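Biliverdin reductase (PDB 5B3T) probably reduces the tetrapyrrole biliverdin with NAD(P)H as electron donor, binding the nucleotide through a Rossmann-fold domain. Local coordinates at residues A94-G98 and K124-L128. Numbering follows the deposited sequence.
Sequences ALQAG and KGKLL
Lys124 reaches across to the C-terminal end of helix 87-96, where its NZ donates a hydrogen bond of 3.2 Å to Leu95 O. The ammonium group lies in the plane of that carbonyl, at a C=O...N angle of 150°. Leu95 O also accepts from Gly98 N (2.9 Å), one of the two bonds of the Schellman motif that ends the helix, so two donors grip a single oxygen. A glycine suits position 98, since its backbone has positive phi. The Lys124 chain reaches Leu95 O by bending at chi2 (-60°) and again at chi3 and chi4, while its CE passes 4.1 Å from Gln96 OE1, the two side chains crossing nearly at a right angle.

Leu95, with the most surface buried, turns its branched end into the apolar layer between the helix and its neighbours: CD2 lies 4.0 Å from Lys126 CB, and the side chain also packs against Val101 of strand 100-104 and Leu120 and Ala121 of helix 111-124. Beyond CB, Lys126 bends at chi2, and its NZ donates a hydrogen bond of 3.1 Å to Gly98 O, arriving from above the carbonyl plane (44° out of it). A methionine here would probably leave Gly98 O without its charged donor.

Two lysines thus meet backbone oxygens at and just past the C-terminus of helix 87-96, where the partial negative charge of the helix dipole would favour ammonium groups. Their two bonds tie the turn before strand 100-104 to the turn before strand 128-131 in the Rossmann domain.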
# COMPACT_ATOMS: atom_id res chain seq x y z
N ALA A 94 -3.59 15.42 10.48
CA ALA A 94 -3.89 14.62 11.66
C ALA A 94 -2.79 14.75 12.71
O ALA A 94 -3.07 14.84 13.91
CB ALA A 94 -4.09 13.16 11.27
N LEU A 95 -1.52 14.73 12.28
CA LEU A 95 -0.42 14.90 13.22
C LEU A 95 -0.44 16.28 13.85
O LEU A 95 -0.20 16.43 15.06
CB LEU A 95 0.92 14.65 12.52
CG LEU A 95 1.24 13.21 12.13
CD1 LEU A 95 2.49 13.15 11.27
CD2 LEU A 95 1.39 12.35 13.38
N GLN A 96 -0.74 17.31 13.06
CA GLN A 96 -0.82 18.66 13.59
C GLN A 96 -1.93 18.80 14.62
O GLN A 96 -1.82 19.60 15.56
CB GLN A 96 -1.00 19.66 12.45
CG GLN A 96 0.23 19.84 11.57
CD GLN A 96 1.32 20.66 12.24
OE1 GLN A 96 1.22 21.01 13.41
NE2 GLN A 96 2.34 21.01 11.47
N ALA A 97 -3.01 18.03 14.47
CA ALA A 97 -4.09 18.01 15.44
C ALA A 97 -3.81 17.09 16.62
O ALA A 97 -4.71 16.87 17.44
CB ALA A 97 -5.40 17.59 14.76
N GLY A 98 -2.60 16.55 16.73
CA GLY A 98 -2.24 15.71 17.86
C GLY A 98 -2.84 14.33 17.83
O GLY A 98 -3.14 13.77 18.89
N LYS A 124 5.84 15.86 17.62
CA LYS A 124 4.59 15.80 18.37
C LYS A 124 4.50 14.58 19.27
O LYS A 124 3.53 14.47 20.03
CB LYS A 124 3.40 15.82 17.41
CG LYS A 124 3.39 16.99 16.44
CD LYS A 124 3.34 18.32 17.17
CE LYS A 124 2.01 19.02 16.96
NZ LYS A 124 0.86 18.21 17.46
N GLY A 125 5.47 13.68 19.22
CA GLY A 125 5.42 12.47 20.03
C GLY A 125 4.22 11.60 19.72
O GLY A 125 3.60 11.05 20.64
N LYS A 126 3.88 11.47 18.44
CA LYS A 126 2.73 10.68 18.01
C LYS A 126 3.18 9.58 17.06
O LYS A 126 4.20 9.72 16.37
CB LYS A 126 1.68 11.56 17.33
CG LYS A 126 1.03 12.58 18.24
CD LYS A 126 0.03 11.93 19.19
CE LYS A 126 -0.35 12.88 20.32
NZ LYS A 126 -1.50 12.38 21.12
N LEU A 127 2.41 8.50 17.03
CA LEU A 127 2.71 7.39 16.14
C LEU A 127 2.48 7.77 14.69
O LEU A 127 1.48 8.41 14.34
CB LEU A 127 1.83 6.19 16.50
CG LEU A 127 1.92 4.95 15.61
CD1 LEU A 127 3.30 4.32 15.68
CD2 LEU A 127 0.84 3.93 15.98
N LEU A 128 3.43 7.40 13.83
CA LEU A 128 3.25 7.42 12.38
C LEU A 128 3.64 6.05 11.87
O LEU A 128 4.83 5.73 11.80
CB LEU A 128 4.08 8.52 11.72
CG LEU A 128 4.02 8.54 10.19
CD1 LEU A 128 2.60 8.85 9.70
CD2 LEU A 128 5.00 9.55 9.62